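DNA polymerase sliding clamp (Archaeoglobus fulgidus, PDB 1RWZ) probably serves as a ring-shaped homotrimeric platform that encircles DNA and tethers the polymerase and other processing proteins to it during replication. Local coordinates at residues T15-A20 against A232-I237; A25-H28 against G33-S36. All coordinates share one frame; numbering follows the deposited sequence.

Both contacts are buried, but interaction 1 lies close to the centre of the chain, whereas interaction 2 has its centre about 13 Å from that point, in the N-terminal domain. Interaction 1 lays helix 8-19 on a strand from the far end of the sequence, with Tyr-236 and Val-234 against Ala-17 and a single hydrogen bond. Interaction 2 joins neighbouring strands of a hairpin through two backbone bonds and one from a serine hydroxyl, with apolar and imidazole contacts beside them. The two share one antiparallel sheet, and helix 8-19 leads on to strand 24-30. They also touch: Ile-18 CD1 packs 3.8 Å from Ser-36 OG, and Ile-18 CG2 meets the Ala-25 methyl.

Interaction 1 of 2, residues T15-A20 against A232-I237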
ATOM      1  N   THR A  15       8.057  -0.545 -21.175  1.00 16.22           N
ATOM      2  CA  THR A  15       7.157  -1.675 -21.381  1.00 17.13           C
ATOM      3  C   THR A  15       5.763  -1.268 -20.917  1.00 16.89           C
ATOM      4  O   THR A  15       4.767  -1.515 -21.604  1.00 17.69           O
ATOM      5  CB  THR A  15       7.637  -2.916 -20.586  1.00 17.74           C
ATOM      6  OG1 THR A  15       8.874  -3.380 -21.142  1.00 19.11           O
ATOM      7  CG2 THR A  15       6.609  -4.042 -20.664  1.00 18.38           C
ATOM      8  N   ARG A  16       5.691  -0.627 -19.757  1.00 17.07           N
ATOM      9  CA  ARG A  16       4.408  -0.188 -19.219  1.00 18.32           C
ATOM     10  C   ARG A  16       3.744   0.847 -20.127  1.00 18.10           C
ATOM     11  O   ARG A  16       2.523   0.835 -20.299  1.00 18.02           O
ATOM     12  CB  ARG A  16       4.581   0.408 -17.823  1.00 19.95           C
ATOM     13  CG  ARG A  16       3.270   0.871 -17.197  1.00 23.86           C
ATOM     14  CD  ARG A  16       3.455   1.328 -15.764  1.00 26.86           C
ATOM     15  NE  ARG A  16       2.191   1.736 -15.157  1.00 31.38           N
ATOM     16  CZ  ARG A  16       2.065   2.140 -13.897  1.00 33.05           C
ATOM     17  NH1 ARG A  16       3.131   2.192 -13.108  1.00 34.46           N
ATOM     18  NH2 ARG A  16       0.874   2.486 -13.421  1.00 34.60           N
ATOM     19  N   ALA A  17       4.549   1.736 -20.705  1.00 17.29           N
ATOM     20  CA  ALA A  17       4.024   2.779 -21.582  1.00 17.53           C
ATOM     21  C   ALA A  17       3.377   2.200 -22.836  1.00 17.59           C
ATOM     22  O   ALA A  17       2.358   2.706 -23.304  1.00 17.81           O
ATOM     23  CB  ALA A  17       5.140   3.746 -21.973  1.00 17.70           C
ATOM     24  N   ILE A  18       3.972   1.141 -23.375  1.00 17.35           N
ATOM     25  CA  ILE A  18       3.455   0.512 -24.585  1.00 18.32           C
ATOM     26  C   ILE A  18       2.250  -0.384 -24.317  1.00 18.94           C
ATOM     27  O   ILE A  18       1.252  -0.313 -25.034  1.00 18.91           O
ATOM     28  CB  ILE A  18       4.545  -0.331 -25.286  1.00 18.47           C
ATOM     29  CG1 ILE A  18       5.675   0.582 -25.770  1.00 18.28           C
ATOM     30  CG2 ILE A  18       3.954  -1.088 -26.471  1.00 19.12           C
ATOM     31  CD1 ILE A  18       6.860  -0.163 -26.347  1.00 18.72           C
ATOM     32  N   VAL A  19       2.338  -1.216 -23.283  1.00 18.55           N
ATOM     33  CA  VAL A  19       1.247  -2.134 -22.969  1.00 20.00           C
ATOM     34  C   VAL A  19      -0.019  -1.388 -22.552  1.00 20.31           C
ATOM     35  O   VAL A  19      -1.115  -1.953 -22.546  1.00 20.59           O
ATOM     36  CB  VAL A  19       1.666  -3.150 -21.862  1.00 19.92           C
ATOM     37  CG1 VAL A  19       1.663  -2.485 -20.502  1.00 19.87           C
ATOM     38  CG2 VAL A  19       0.735  -4.359 -21.887  1.00 21.10           C
ATOM     39  N   ALA A  20       0.127  -0.114 -22.206  1.00 21.00           N
ATOM     40  CA  ALA A  20      -1.024   0.687 -21.820  1.00 21.41           C
ATOM     41  C   ALA A  20      -2.001   0.764 -22.997  1.00 21.82           C
ATOM     42  O   ALA A  20      -3.210   0.892 -22.803  1.00 21.98           O
ATOM     43  CB  ALA A  20      -0.577   2.090 -21.419  1.00 22.20           C
ATOM     44  N   ALA A 232      14.609   7.842 -21.845  1.00 13.32           N
ATOM     45  CA  ALA A 232      13.608   7.461 -22.828  1.00 14.08           C
ATOM     46  C   ALA A 232      12.668   8.578 -23.216  1.00 14.43           C
ATOM     47  O   ALA A 232      12.325   9.430 -22.402  1.00 14.21           O
ATOM     48  CB  ALA A 232      12.793   6.280 -22.300  1.00 15.00           C
ATOM     49  N   LYS A 233      12.269   8.574 -24.482  1.00 14.44           N
ATOM     50  CA  LYS A 233      11.311   9.545 -24.968  1.00 14.66           C
ATOM     51  C   LYS A 233      10.059   8.723 -25.237  1.00 14.12           C
ATOM     52  O   LYS A 233      10.094   7.753 -25.995  1.00 14.28           O
ATOM     53  CB  LYS A 233      11.792  10.213 -26.258  1.00 16.49           C
ATOM     54  CG  LYS A 233      10.771  11.181 -26.836  1.00 19.57           C
ATOM     55  CD  LYS A 233      11.359  12.076 -27.916  1.00 22.57           C
ATOM     56  CE  LYS A 233      12.293  13.115 -27.317  1.00 25.46           C
ATOM     57  NZ  LYS A 233      12.766  14.107 -28.332  1.00 27.40           N
ATOM     58  N   VAL A 234       8.970   9.085 -24.574  1.00 13.37           N
ATOM     59  CA  VAL A 234       7.705   8.391 -24.747  1.00 13.62           C
ATOM     60  C   VAL A 234       6.677   9.445 -25.104  1.00 13.30           C
ATOM     61  O   VAL A 234       6.298  10.269 -24.273  1.00 12.95           O
ATOM     62  CB  VAL A 234       7.280   7.659 -23.456  1.00 14.09           C
ATOM     63  CG1 VAL A 234       5.901   7.037 -23.632  1.00 15.14           C
ATOM     64  CG2 VAL A 234       8.308   6.583 -23.119  1.00 13.99           C
ATOM     65  N   GLU A 235       6.251   9.427 -26.359  1.00 13.56           N
ATOM     66  CA  GLU A 235       5.265  10.380 -26.830  1.00 13.57           C
ATOM     67  C   GLU A 235       3.917   9.707 -27.007  1.00 13.99           C
ATOM     68  O   GLU A 235       3.821   8.637 -27.617  1.00 13.95           O
ATOM     69  CB  GLU A 235       5.695  10.988 -28.169  1.00 15.07           C
ATOM     70  CG  GLU A 235       4.601  11.851 -28.810  1.00 16.24           C
ATOM     71  CD  GLU A 235       5.031  12.513 -30.110  1.00 18.39           C
ATOM     72  OE1 GLU A 235       4.159  13.089 -30.794  1.00 19.93           O
ATOM     73  OE2 GLU A 235       6.230  12.468 -30.450  1.00 19.16           O
ATOM     74  N   TYR A 236       2.891  10.329 -26.442  1.00 13.34           N
ATOM     75  CA  TYR A 236       1.525   9.847 -26.576  1.00 14.00           C
ATOM     76  C   TYR A 236       0.798  10.905 -27.393  1.00 14.08           C
ATOM     77  O   TYR A 236       1.000  12.107 -27.193  1.00 14.31           O
ATOM     78  CB  TYR A 236       0.838   9.711 -25.214  1.00 14.28           C
ATOM     79  CG  TYR A 236       1.193   8.465 -24.428  1.00 14.79           C
ATOM     80  CD1 TYR A 236       1.843   8.556 -23.193  1.00 15.88           C
ATOM     81  CD2 TYR A 236       0.832   7.200 -24.891  1.00 15.11           C
ATOM     82  CE1 TYR A 236       2.118   7.414 -22.439  1.00 14.47           C
ATOM     83  CE2 TYR A 236       1.101   6.055 -24.148  1.00 15.33           C
ATOM     84  CZ  TYR A 236       1.738   6.166 -22.923  1.00 16.14           C
ATOM     85  OH  TYR A 236       1.969   5.034 -22.174  1.00 16.79           O
ATOM     86  N   ILE A 237      -0.029  10.460 -28.330  1.00 14.14           N
ATOM     87  CA  ILE A 237      -0.807  11.376 -29.155  1.00 13.82           C
ATOM     88  C   ILE A 237      -2.252  10.975 -28.906  1.00 13.82           C
ATOM     89  O   ILE A 237      -2.595   9.794 -28.976  1.00 14.30           O
ATOM     90  CB  ILE A 237      -0.461  11.228 -30.651  1.00 13.92           C
ATOM     91  CG1 ILE A 237       1.024  11.539 -30.862  1.00 14.66           C
ATOM     92  CG2 ILE A 237      -1.326  12.182 -31.482  1.00 13.42           C
ATOM     93  CD1 ILE A 237       1.519  11.327 -32.276  1.00 15.66           C
TER
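Tyr-236 and Val-234 reach from strand 232-238 to Ala-17 on helix 8-19, a helix-on-sheet contact of the sliding-clamp fold. The strand lies in the antiparallel sheet that spans both halves of the chain, and the helix belongs to the layer that, in clamps of this family, lines the DNA channel. Segments 15-20 and 232-237 thus tie the N-terminal part of the chain to the C-terminal part.

Along Tyr-236, CB starts the side chain across the helix rather than straight at it. With CG anti to the carbonyl carbon (chi1 -79°), the ring then extends toward Ala-17. Outside the two segments, Phe-201 stacks on the ring, and Val-47 and Phe-225 of the adjoining strands touch the side chain. Farther out, CE2 comes to 3.7 Å from Ala-17 O, which lies at the ring edge, near its plane. CZ makes a looser apolar contact with Ala-17 CB. At the tip, OH donates a hydrogen bond to Ala-17 O across 2.6 Å, arriving in the carbonyl plane on a lone pair with a C=O...O angle of 109°. The same OH has Ala-17 CB 3.4 Å away and the Ala-20 methyl, CB, at 4.0 Å.

Two residues earlier on the strand, Val-234 supplies the purely apolar share. The small methyl of Ala-17 is consistent with the close approach of helix and strand, whose CA atoms are 7.4 Å apart at Ala-17 and Val-234. There the methyl CB of Ala-17 meets Val-234 CG1 at 3.8 Å.

Interaction 2 of 2, residues A25-H28 against G33-S36; sequences ARIH and GLHS
His-28 and His-35 form an antiparallel hydrogen-bonded pair of the beta hairpin made of strands 24-30 and 33-39 in the long sheet of the clamp. Two backbone bonds close the pair: His-28 N donates to His-35 O at 2.8 Å, and His-35 N donates to His-28 O at 2.9 Å. Leu-34 CA adds a CA-H...O contact to the same His-28 O, at 3.4 Å.

A third bond involves a side chain. The Ser-36 hydroxyl, held trans to the main-chain nitrogen (chi1 -174°), is turned across to Arg-26 O, and its OG donates to that oxygen at 2.9 Å. It approaches from above the carbonyl plane, 35° out of it, and does not follow a lone pair.

Ile-27 makes the apolar contact: its CG2 packs on Leu-34 CG at 3.8 Å, the two side chains meeting at a slant. Its other branch ends in a close approach of a methyl to a hydroxyl, CD1 lying 3.2 Å from the Ser-36 OG that bonds Arg-26 O. Beyond the hairpin, Ile-27 rests on Ile-67 and Val-69 of strand 65-70.

The two imidazoles project from the same face of the sheet, next to each other, with CD2 of His-28 4.0 Å from CD2 of His-35. They meet through carbon, and their nitrogens turn to other partners: His-28 ND1 and NE2 bond to Thr-66 and Glu-119, His-35 ND1 and NE2 to Asp-50 and Arg-37. These outside bonds fix the rotation of each ring. Because Arg-37 NE can only donate, the pattern points to a neutral His-35 with its proton on ND1, facing Asp-50, whereas the Glu-119 carboxylate at NE2 would probably ease any positive charge on His-28.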
ATOM      1  N   ALA A  25       3.500  -5.727 -30.020  1.00 22.60           N
ATOM      2  CA  ALA A  25       4.118  -4.597 -30.693  1.00 21.98           C
ATOM      3  C   ALA A  25       5.398  -4.961 -31.420  1.00 21.27           C
ATOM      4  O   ALA A  25       6.076  -5.929 -31.069  1.00 21.64           O
ATOM      5  CB  ALA A  25       4.397  -3.485 -29.683  1.00 21.92           C
ATOM      6  N   ARG A  26       5.716  -4.183 -32.450  1.00 20.33           N
ATOM      7  CA  ARG A  26       6.942  -4.388 -33.203  1.00 20.42           C
ATOM      8  C   ARG A  26       8.003  -3.531 -32.532  1.00 20.10           C
ATOM      9  O   ARG A  26       7.780  -2.345 -32.293  1.00 19.75           O
ATOM     10  CB  ARG A  26       6.802  -3.913 -34.652  1.00 22.49           C
ATOM     11  CG  ARG A  26       5.952  -4.784 -35.561  1.00 25.41           C
ATOM     12  CD  ARG A  26       6.198  -4.382 -37.017  1.00 28.26           C
ATOM     13  NE  ARG A  26       5.250  -4.992 -37.945  1.00 30.26           N
ATOM     14  CZ  ARG A  26       3.939  -4.782 -37.908  1.00 30.86           C
ATOM     15  NH1 ARG A  26       3.426  -3.980 -36.988  1.00 30.62           N
ATOM     16  NH2 ARG A  26       3.143  -5.370 -38.792  1.00 31.49           N
ATOM     17  N   ILE A  27       9.145  -4.129 -32.223  1.00 19.18           N
ATOM     18  CA  ILE A  27      10.240  -3.396 -31.598  1.00 19.20           C
ATOM     19  C   ILE A  27      11.388  -3.350 -32.593  1.00 19.07           C
ATOM     20  O   ILE A  27      11.876  -4.388 -33.037  1.00 19.58           O
ATOM     21  CB  ILE A  27      10.736  -4.087 -30.313  1.00 19.17           C
ATOM     22  CG1 ILE A  27       9.568  -4.292 -29.345  1.00 19.75           C
ATOM     23  CG2 ILE A  27      11.845  -3.255 -29.679  1.00 19.84           C
ATOM     24  CD1 ILE A  27       8.841  -3.035 -28.974  1.00 20.71           C
ATOM     25  N   HIS A  28      11.812  -2.143 -32.942  1.00 19.17           N
ATOM     26  CA  HIS A  28      12.891  -1.961 -33.898  1.00 19.14           C
ATOM     27  C   HIS A  28      14.204  -1.639 -33.206  1.00 19.86           C
ATOM     28  O   HIS A  28      14.281  -0.700 -32.412  1.00 18.96           O
ATOM     29  CB  HIS A  28      12.567  -0.807 -34.853  1.00 20.64           C
ATOM     30  CG  HIS A  28      11.257  -0.950 -35.563  1.00 22.22           C
ATOM     31  ND1 HIS A  28      11.109  -1.699 -36.711  1.00 23.70           N
ATOM     32  CD2 HIS A  28      10.031  -0.454 -35.277  1.00 22.11           C
ATOM     33  CE1 HIS A  28       9.847  -1.658 -37.101  1.00 23.24           C
ATOM     34  NE2 HIS A  28       9.172  -0.910 -36.248  1.00 24.48           N
ATOM     35  N   GLY A  33      19.270   3.419 -32.061  1.00 18.64           N
ATOM     36  CA  GLY A  33      18.639   3.029 -30.809  1.00 17.47           C
ATOM     37  C   GLY A  33      17.351   2.248 -31.004  1.00 17.63           C
ATOM     38  O   GLY A  33      17.037   1.812 -32.113  1.00 17.33           O
ATOM     39  N   LEU A  34      16.599   2.076 -29.921  1.00 16.41           N
ATOM     40  CA  LEU A  34      15.343   1.337 -29.968  1.00 16.25           C
ATOM     41  C   LEU A  34      14.161   2.239 -30.305  1.00 16.45           C
ATOM     42  O   LEU A  34      14.059   3.364 -29.813  1.00 16.01           O
ATOM     43  CB  LEU A  34      15.109   0.638 -28.622  1.00 16.14           C
ATOM     44  CG  LEU A  34      13.856  -0.225 -28.430  1.00 16.79           C
ATOM     45  CD1 LEU A  34      14.109  -1.226 -27.312  1.00 17.05           C
ATOM     46  CD2 LEU A  34      12.649   0.649 -28.105  1.00 16.24           C
ATOM     47  N   HIS A  35      13.271   1.740 -31.159  1.00 16.54           N
ATOM     48  CA  HIS A  35      12.087   2.485 -31.560  1.00 17.07           C
ATOM     49  C   HIS A  35      10.874   1.563 -31.610  1.00 16.93           C
ATOM     50  O   HIS A  35      10.987   0.411 -32.021  1.00 17.75           O
ATOM     51  CB  HIS A  35      12.286   3.106 -32.946  1.00 17.85           C
ATOM     52  CG  HIS A  35      11.077   3.825 -33.460  1.00 19.26           C
ATOM     53  ND1 HIS A  35      10.703   5.073 -33.009  1.00 19.44           N
ATOM     54  CD2 HIS A  35      10.129   3.451 -34.354  1.00 20.18           C
ATOM     55  CE1 HIS A  35       9.579   5.436 -33.600  1.00 19.88           C
ATOM     56  NE2 HIS A  35       9.209   4.468 -34.420  1.00 20.52           N
ATOM     57  N   SER A  36       9.723   2.069 -31.180  1.00 16.86           N
ATOM     58  CA  SER A  36       8.484   1.297 -31.218  1.00 17.62           C
ATOM     59  C   SER A  36       7.295   2.248 -31.219  1.00 18.44           C
ATOM     60  O   SER A  36       7.273   3.228 -30.478  1.00 18.27           O
ATOM     61  CB  SER A  36       8.385   0.352 -30.015  1.00 17.83           C
ATOM     62  OG  SER A  36       7.244  -0.491 -30.128  1.00 18.44           O
TER